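Local coordinates for protein Alpha/beta hydrolase (Legionella pneumophila subsp. pneumophila str. Philadelphia 1, PDB 4EZI) that is of unknown function but has an alpha/beta-hydrolase fold and may act as a lipase on triacylglycerols, at residues 194-199 / 310-315. Residues are numbered along the deposited sequence; the frame is centred on the assembly and turned at random. Where two conformers were deposited one is given.
Sequences VAPGSA and LLLVGT
In Val194, CG1 lies anti to the backbone N (chi1 -178°), and in Leu310, chi2 of 64° sets CD1 against it. Val194 CG1 meets Leu310 CD1 at 3.8 Å, the two side chains crossing obliquely. In one of two conformers, the ring of Pro196 crosses Leu310 at about a right angle. There Pro196 CD lies against Leu310 CD1, and Pro196 CG touches Leu312 CD2 at 3.6 Å. Helices 170-185 and 323-334 cover this face. Ala195, Leu311 and Val313 turn to the other face, under helix 355-370.

The backbones run parallel. Leu311 N donates to Val194 O at 2.9 Å, and Val313 N to Pro196 O at 3.2 Å. Pro196 has no N-H to give; in the same conformer Pro196 CD instead sits 3.2 Å from Leu311 O. Ser198 N closes the pairing with a 2.8 Å bond to Val313 O, the donor tilted 19° from the carbonyl plane.

Beyond the strands, one water joins the two loops. It accepts from Thr315 N at 2.8 Å and hydrogen-bonds Ser198 OG, which also has a weak bond to Tyr168 OH. Ser198 touches His351, part of a probable Ser169-His351-Asp318 triad. Adjacent parallel strands ending beside such a triad are characteristic of the central sheet of the alpha/beta-hydrolase fold.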
loop_
_atom_site.group_PDB
_atom_site.type_symbol
_atom_site.label_atom_id
_atom_site.label_comp_id
_atom_site.label_asym_id
_atom_site.label_seq_id
_atom_site.Cartn_x
_atom_site.Cartn_y
_atom_site.Cartn_z
ATOM N N VAL A 194 -7.910 -8.951 6.966
ATOM C CA VAL A 194 -7.354 -8.167 5.862
ATOM C C VAL A 194 -8.322 -7.011 5.578
ATOM O O VAL A 194 -9.516 -7.246 5.406
ATOM C CB VAL A 194 -7.159 -9.058 4.619
ATOM C CG1 VAL A 194 -6.539 -8.243 3.481
ATOM C CG2 VAL A 194 -6.268 -10.241 4.966
ATOM N N ALA A 195 -7.809 -5.785 5.470
ATOM C CA ALA A 195 -8.660 -4.622 5.271
ATOM C C ALA A 195 -7.978 -3.601 4.328
ATOM O O ALA A 195 -7.418 -2.599 4.768
ATOM C CB ALA A 195 -9.026 -3.970 6.602
ATOM N N PRO A 196 -8.012 -3.839 3.006
ATOM C CA PRO A 196 -7.508 -2.856 2.058
ATOM C C PRO A 196 -8.379 -1.615 2.061
ATOM O O PRO A 196 -9.590 -1.716 1.921
ATOM C CB PRO A 196 -7.597 -3.583 0.714
ATOM C CG PRO A 196 -8.719 -4.499 0.897
ATOM C CD PRO A 196 -8.602 -4.992 2.311
ATOM N N GLY A 197 -7.737 -0.447 2.158
ATOM C CA GLY A 197 -8.401 0.830 2.171
ATOM C C GLY A 197 -8.287 1.551 0.846
ATOM O O GLY A 197 -7.192 1.718 0.301
ATOM N N SER A 198 -9.440 1.963 0.309
ATOM C CA SER A 198 -9.531 2.769 -0.911
ATOM C C SER A 198 -8.581 2.267 -2.003
ATOM O O SER A 198 -7.809 3.038 -2.578
ATOM C CB SER A 198 -9.293 4.249 -0.594
ATOM O OG SER A 198 -10.278 4.686 0.337
ATOM N N ALA A 199 -8.661 0.974 -2.290
ATOM C CA ALA A 199 -7.774 0.389 -3.282
ATOM C C ALA A 199 -8.335 0.584 -4.684
ATOM O O ALA A 199 -9.548 0.657 -4.885
ATOM C CB ALA A 199 -7.631 -1.081 -3.050
ATOM N N LEU A 310 -12.245 -10.471 5.389
ATOM C CA LEU A 310 -11.839 -9.446 4.439
ATOM C C LEU A 310 -12.834 -8.294 4.430
ATOM O O LEU A 310 -14.025 -8.503 4.188
ATOM C CB LEU A 310 -11.723 -10.062 3.044
ATOM C CG LEU A 310 -11.404 -9.135 1.876
ATOM C CD1 LEU A 310 -10.023 -8.508 2.044
ATOM C CD2 LEU A 310 -11.508 -9.910 0.562
ATOM N N LEU A 311 -12.309 -7.088 4.639
ATOM C CA LEU A 311 -13.092 -5.866 4.618
ATOM C C LEU A 311 -12.565 -4.940 3.525
ATOM O O LEU A 311 -11.440 -4.507 3.617
ATOM C CB LEU A 311 -13.023 -5.132 5.964
ATOM C CG LEU A 311 -13.678 -3.753 6.003
ATOM C CD1 LEU A 311 -15.160 -3.831 5.761
ATOM C CD2 LEU A 311 -13.376 -2.992 7.290
ATOM N N LEU A 312 -13.378 -4.616 2.525
ATOM C CA LEU A 312 -13.004 -3.642 1.511
ATOM C C LEU A 312 -13.610 -2.321 1.967
ATOM O O LEU A 312 -14.836 -2.159 1.930
ATOM C CB LEU A 312 -13.548 -4.041 0.133
ATOM C CG LEU A 312 -13.309 -5.479 -0.318
ATOM C CD1 LEU A 312 -13.812 -5.633 -1.771
ATOM C CD2 LEU A 312 -11.828 -5.901 -0.150
ATOM N N VAL A 313 -12.780 -1.396 2.434
ATOM C CA VAL A 313 -13.274 -0.165 3.036
ATOM C C VAL A 313 -12.729 1.067 2.296
ATOM O O VAL A 313 -11.527 1.184 2.072
ATOM C CB VAL A 313 -12.998 -0.135 4.562
ATOM C CG1 VAL A 313 -11.525 -0.460 4.907
ATOM C CG2 VAL A 313 -13.452 1.179 5.166
ATOM N N GLY A 314 -13.635 1.983 1.966
ATOM C CA GLY A 314 -13.302 3.159 1.188
ATOM C C GLY A 314 -14.346 4.229 1.361
ATOM O O GLY A 314 -15.014 4.281 2.405
ATOM N N THR A 315 -14.506 5.061 0.336
ATOM C CA THR A 315 -15.439 6.163 0.357
ATOM C C THR A 315 -16.113 6.302 -1.003
ATOM O O THR A 315 -15.446 6.341 -2.041
ATOM C CB THR A 315 -14.793 7.505 0.742
ATOM O OG1 THR A 315 -15.770 8.549 0.571
ATOM C CG2 THR A 315 -13.502 7.820 -0.066
HETATM O O HOH W 1 -12.398 4.814 -1.564
#